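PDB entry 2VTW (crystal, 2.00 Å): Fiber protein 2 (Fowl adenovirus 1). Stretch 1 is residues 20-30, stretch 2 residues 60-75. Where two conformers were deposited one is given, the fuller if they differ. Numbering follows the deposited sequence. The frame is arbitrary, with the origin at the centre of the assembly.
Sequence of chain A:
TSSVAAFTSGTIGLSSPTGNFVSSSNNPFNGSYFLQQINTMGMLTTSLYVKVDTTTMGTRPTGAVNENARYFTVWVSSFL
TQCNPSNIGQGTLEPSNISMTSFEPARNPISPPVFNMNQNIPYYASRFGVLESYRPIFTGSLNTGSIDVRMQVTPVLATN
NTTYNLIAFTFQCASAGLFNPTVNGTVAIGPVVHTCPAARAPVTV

Stretch 1 (20-30) NFVSSSNNPFN
Stretch 2 (60-75) RPTGAVNENARYFTVW

Stretch 1 forms a β-hairpin, strand 20-23 returning as strand 28-30, and its first strand pairs with strand 71-75 of stretch 2. The axes of these two strands approach to 4.8 Å, with N-to-C directions 151° apart, so the pairing is antiparallel; 593 Å² is buried in all.

Phe 21 (phi/psi -108/160) is held to the hairpin partner by Phe 21 N to Phe 29 O (3.0 Å) and Phe 29 N to Phe 21 O (2.9 Å). Its ring (chi1 -50°, m; chi2 -33°) offers a face to Val 74 (chi1 174°, t), whose CG2 lies 3.5 Å from the Phe 21 ring centroid and 15° off the normal, a CH-pi contact.

Val 22 (-134/137; t) sets the register as a hydrogen-bonded pair with Thr 73 (-117/138; m), CA to CA 5.6 Å. Thr 73 N donates to Val 22 O at 3.0 Å, while the return bond from Val 22 N to Thr 73 O is weak at 3.4 Å. Val 22 O also receives a CA-H...O contact from Phe 72 CA at 3.3 Å.

Ser 23 (-81/161; chi1 96°) is the non-hydrogen-bonded partner of Phe 72 (-151/152), CA to CA only 4.2 Å, and their side chains share the sheet face opposite that of Val 22 and Thr 73. A type I turn from Ser 23 to Asn 26 follows, closed by Asn 26 N to Ser 23 O (2.9 Å); Ser 23 OG accepts from Ser 25 N (3.0 Å).

Ser 24 (-63/-10; p) extends the ladder, its N donating to Tyr 71 O at 3.0 Å. Ser 24 OG packs 3.5 Å from Ala 69 CB.

Ser 25 (-99/11; m) reaches the helix 64-67, where its OG donates to Val 65 O at a short 2.5 Å.

Beyond Asn 26 (75/21), Asn 27 (-97/120; m, chi2 -60°) points toward the same helix. Its ND2 donates to Asn 66 OD1 (Asn 66 m, chi2 -74°) at 2.6 Å and 167°, and its OD1 lies 3.4 Å from Pro 61 CG. A water joins the two stretches here, bound to Ser 23 OG (2.6 Å), accepting from Asn 27 ND2 (2.9 Å) and donating to Asn 66 O (2.7 Å).

Phe 29 (-163/173; p, chi2 94°) directs its ring edge at the face of Phe 72 (p, chi2 86°): centroids 5.4 Å apart, planes at 83°, Phe 29 CZ to Phe 72 CD1 3.7 Å.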

# COMPACT_ATOMS: atom_id res chain seq x y z
N ASN A 20 20.02 -12.12 -9.85
CA ASN A 20 19.79 -13.53 -10.14
C ASN A 20 18.37 -13.89 -9.74
O ASN A 20 18.09 -14.13 -8.55
CB ASN A 20 20.76 -14.43 -9.36
CG ASN A 20 22.21 -14.23 -9.74
OD1 ASN A 20 22.52 -13.95 -10.90
ND2 ASN A 20 23.10 -14.37 -8.77
N PHE A 21 17.47 -13.94 -10.72
CA PHE A 21 16.07 -14.21 -10.45
C PHE A 21 15.75 -15.60 -10.96
O PHE A 21 16.49 -16.15 -11.79
CB PHE A 21 15.19 -13.13 -11.13
CG PHE A 21 15.64 -11.70 -10.83
CD1 PHE A 21 16.21 -11.37 -9.61
CD2 PHE A 21 15.45 -10.69 -11.76
CE1 PHE A 21 16.63 -10.07 -9.33
CE2 PHE A 21 15.84 -9.38 -11.48
CZ PHE A 21 16.44 -9.07 -10.26
N VAL A 22 14.68 -16.20 -10.48
CA VAL A 22 14.36 -17.55 -10.89
C VAL A 22 12.89 -17.70 -11.26
O VAL A 22 12.02 -17.18 -10.56
CB VAL A 22 14.71 -18.55 -9.76
CG1 VAL A 22 14.53 -19.98 -10.25
CG2 VAL A 22 16.11 -18.31 -9.25
N SER A 23 12.64 -18.41 -12.37
CA SER A 23 11.30 -18.67 -12.87
C SER A 23 10.65 -19.81 -12.11
O SER A 23 11.35 -20.64 -11.52
CB SER A 23 11.36 -19.02 -14.37
OG SER A 23 11.37 -20.45 -14.57
N SER A 24 9.33 -19.91 -12.18
CA SER A 24 8.60 -20.97 -11.48
C SER A 24 8.93 -22.38 -11.97
O SER A 24 8.51 -23.37 -11.34
CB SER A 24 7.08 -20.74 -11.55
OG SER A 24 6.63 -20.63 -12.89
N SER A 25 9.67 -22.48 -13.08
CA SER A 25 10.14 -23.78 -13.61
C SER A 25 11.59 -24.09 -13.24
O SER A 25 12.18 -25.03 -13.76
CB SER A 25 9.94 -23.84 -15.13
OG SER A 25 8.58 -24.13 -15.41
N ASN A 26 12.13 -23.29 -12.32
CA ASN A 26 13.47 -23.45 -11.73
C ASN A 26 14.62 -23.06 -12.64
O ASN A 26 15.77 -23.43 -12.41
CB ASN A 26 13.64 -24.85 -11.13
CG ASN A 26 12.93 -24.97 -9.79
OD1 ASN A 26 13.31 -24.31 -8.82
ND2 ASN A 26 11.89 -25.80 -9.74
N ASN A 27 14.33 -22.24 -13.65
CA ASN A 27 15.37 -21.72 -14.53
C ASN A 27 15.76 -20.34 -14.04
O ASN A 27 14.89 -19.47 -13.93
CB ASN A 27 14.89 -21.68 -15.98
CG ASN A 27 14.44 -23.05 -16.47
OD1 ASN A 27 15.22 -24.00 -16.49
ND2 ASN A 27 13.16 -23.16 -16.82
N PRO A 28 17.04 -20.15 -13.66
CA PRO A 28 17.49 -18.81 -13.34
C PRO A 28 17.63 -17.93 -14.56
O PRO A 28 17.67 -18.43 -15.68
CB PRO A 28 18.87 -19.02 -12.71
CG PRO A 28 18.96 -20.44 -12.41
CD PRO A 28 18.10 -21.14 -13.42
N PHE A 29 17.72 -16.63 -14.32
CA PHE A 29 17.94 -15.67 -15.38
C PHE A 29 18.40 -14.40 -14.73
O PHE A 29 18.40 -14.29 -13.51
CB PHE A 29 16.66 -15.46 -16.23
CG PHE A 29 15.49 -14.85 -15.46
CD1 PHE A 29 15.28 -13.47 -15.46
CD2 PHE A 29 14.61 -15.67 -14.73
CE1 PHE A 29 14.21 -12.90 -14.76
CE2 PHE A 29 13.54 -15.10 -14.03
CZ PHE A 29 13.34 -13.71 -14.06
N ASN A 30 18.78 -13.44 -15.55
CA ASN A 30 19.31 -12.20 -15.04
C ASN A 30 18.43 -10.98 -15.37
O ASN A 30 17.90 -10.86 -16.47
CB ASN A 30 20.73 -12.03 -15.57
CG ASN A 30 21.63 -13.18 -15.14
OD1 ASN A 30 22.10 -13.96 -15.98
ND2 ASN A 30 21.82 -13.33 -13.82
N ARG A 60 17.09 -19.43 -22.36
CA ARG A 60 15.76 -19.92 -22.05
C ARG A 60 15.59 -21.31 -22.63
O ARG A 60 15.36 -21.46 -23.84
CB ARG A 60 14.68 -18.94 -22.54
CG ARG A 60 14.66 -17.65 -21.70
CD ARG A 60 13.72 -16.63 -22.26
NE ARG A 60 14.25 -15.96 -23.44
CZ ARG A 60 13.54 -15.18 -24.24
NH1 ARG A 60 12.26 -14.94 -23.98
NH2 ARG A 60 14.11 -14.63 -25.31
N PRO A 61 15.77 -22.34 -21.79
CA PRO A 61 15.45 -23.70 -22.24
C PRO A 61 14.11 -23.77 -22.96
O PRO A 61 13.13 -23.17 -22.50
CB PRO A 61 15.38 -24.52 -20.94
CG PRO A 61 15.74 -23.59 -19.83
CD PRO A 61 16.30 -22.34 -20.42
N THR A 62 14.08 -24.51 -24.06
CA THR A 62 12.83 -24.86 -24.72
C THR A 62 12.12 -25.93 -23.89
O THR A 62 12.67 -26.43 -22.90
CB THR A 62 13.08 -25.41 -26.16
OG1 THR A 62 13.67 -26.73 -26.08
CG2 THR A 62 14.00 -24.47 -26.96
N GLY A 63 10.91 -26.29 -24.33
CA GLY A 63 10.06 -27.24 -23.61
C GLY A 63 8.86 -26.50 -23.05
O GLY A 63 8.99 -25.38 -22.54
N ALA A 64 7.68 -27.12 -23.16
CA ALA A 64 6.44 -26.51 -22.70
C ALA A 64 6.55 -26.04 -21.24
O ALA A 64 6.31 -24.88 -20.94
CB ALA A 64 5.27 -27.48 -22.85
N VAL A 65 6.95 -26.95 -20.35
CA VAL A 65 7.04 -26.62 -18.92
C VAL A 65 7.96 -25.42 -18.63
O VAL A 65 7.69 -24.67 -17.69
CB VAL A 65 7.46 -27.86 -18.05
CG1 VAL A 65 8.96 -28.19 -18.24
CG2 VAL A 65 7.12 -27.61 -16.57
N ASN A 66 9.00 -25.23 -19.43
CA ASN A 66 9.94 -24.11 -19.22
C ASN A 66 9.50 -22.78 -19.84
O ASN A 66 9.71 -21.72 -19.24
CB ASN A 66 11.32 -24.47 -19.77
CG ASN A 66 11.97 -25.58 -19.00
OD1 ASN A 66 12.44 -25.38 -17.88
ND2 ASN A 66 11.98 -26.78 -19.59
N GLU A 67 8.93 -22.86 -21.04
CA GLU A 67 8.51 -21.68 -21.81
C GLU A 67 7.21 -21.06 -21.29
O GLU A 67 6.96 -19.87 -21.50
CB GLU A 67 8.30 -22.05 -23.28
CG GLU A 67 9.53 -22.55 -24.02
CD GLU A 67 9.18 -23.26 -25.34
OE1 GLU A 67 8.11 -22.97 -25.93
OE2 GLU A 67 9.98 -24.12 -25.77
N ASN A 68 6.37 -21.87 -20.66
CA ASN A 68 5.05 -21.45 -20.20
C ASN A 68 4.99 -20.99 -18.74
O ASN A 68 3.90 -20.80 -18.20
CB ASN A 68 4.04 -22.59 -20.38
CG ASN A 68 3.80 -22.95 -21.85
OD1 ASN A 68 4.28 -22.26 -22.76
ND2 ASN A 68 3.05 -24.04 -22.08
N ALA A 69 6.16 -20.83 -18.11
CA ALA A 69 6.24 -20.34 -16.73
C ALA A 69 5.80 -18.88 -16.72
O ALA A 69 6.24 -18.10 -17.56
CB ALA A 69 7.67 -20.49 -16.19
N ARG A 70 4.89 -18.52 -15.80
CA ARG A 70 4.43 -17.14 -15.66
C ARG A 70 4.97 -16.40 -14.41
O ARG A 70 4.94 -15.16 -14.37
CB ARG A 70 2.89 -17.11 -15.69
CG ARG A 70 2.32 -17.47 -17.06
CD ARG A 70 0.82 -17.38 -17.14
NE ARG A 70 0.10 -18.36 -16.31
CZ ARG A 70 -0.58 -18.09 -15.18
NH1 ARG A 70 -0.67 -16.86 -14.67
NH2 ARG A 70 -1.20 -19.08 -14.55
N TYR A 71 5.46 -17.14 -13.42
CA TYR A 71 5.92 -16.53 -12.15
C TYR A 71 7.42 -16.45 -12.08
O TYR A 71 8.12 -17.25 -12.66
CB TYR A 71 5.44 -17.32 -10.93
CG TYR A 71 3.96 -17.38 -10.69
CD1 TYR A 71 3.02 -16.94 -11.64
CD2 TYR A 71 3.48 -17.92 -9.52
CE1 TYR A 71 1.66 -17.03 -11.39
CE2 TYR A 71 2.13 -18.03 -9.29
CZ TYR A 71 1.23 -17.57 -10.20
OH TYR A 71 -0.10 -17.69 -9.92
N PHE A 72 7.92 -15.44 -11.37
CA PHE A 72 9.33 -15.40 -11.01
C PHE A 72 9.55 -14.66 -9.71
O PHE A 72 8.77 -13.75 -9.35
CB PHE A 72 10.19 -14.84 -12.15
CG PHE A 72 10.04 -13.37 -12.39
CD1 PHE A 72 10.79 -12.45 -11.68
CD2 PHE A 72 9.21 -12.90 -13.41
CE1 PHE A 72 10.69 -11.11 -11.91
CE2 PHE A 72 9.09 -11.54 -13.66
CZ PHE A 72 9.84 -10.64 -12.93
N THR A 73 10.62 -15.03 -9.00
CA THR A 73 10.88 -14.52 -7.65
C THR A 73 12.16 -13.72 -7.60
O THR A 73 13.18 -14.10 -8.21
CB THR A 73 10.93 -15.67 -6.63
OG1 THR A 73 9.70 -16.39 -6.67
CG2 THR A 73 11.21 -15.18 -5.19
N VAL A 74 12.08 -12.61 -6.89
CA VAL A 74 13.22 -11.79 -6.53
C VAL A 74 13.30 -11.75 -4.98
O VAL A 74 12.29 -11.53 -4.29
CB VAL A 74 13.09 -10.36 -7.10
CG1 VAL A 74 14.23 -9.44 -6.59
CG2 VAL A 74 13.10 -10.42 -8.61
N TRP A 75 14.49 -12.03 -4.44
CA TRP A 75 14.77 -11.96 -3.01
C TRP A 75 15.43 -10.65 -2.66
O TRP A 75 16.47 -10.32 -3.21
CB TRP A 75 15.70 -13.12 -2.60
CG TRP A 75 14.98 -14.40 -2.52
CD1 TRP A 75 14.91 -15.35 -3.47
CD2 TRP A 75 14.19 -14.86 -1.41
NE1 TRP A 75 14.12 -16.39 -3.04
CE2 TRP A 75 13.67 -16.11 -1.77
CE3 TRP A 75 13.86 -14.33 -0.17
CZ2 TRP A 75 12.85 -16.84 -0.92
CZ3 TRP A 75 13.06 -15.06 0.67
CH2 TRP A 75 12.57 -16.30 0.30
O HOH W 1 11.23 -21.01 -17.10
O HOH W 2 3.41 -20.41 -13.67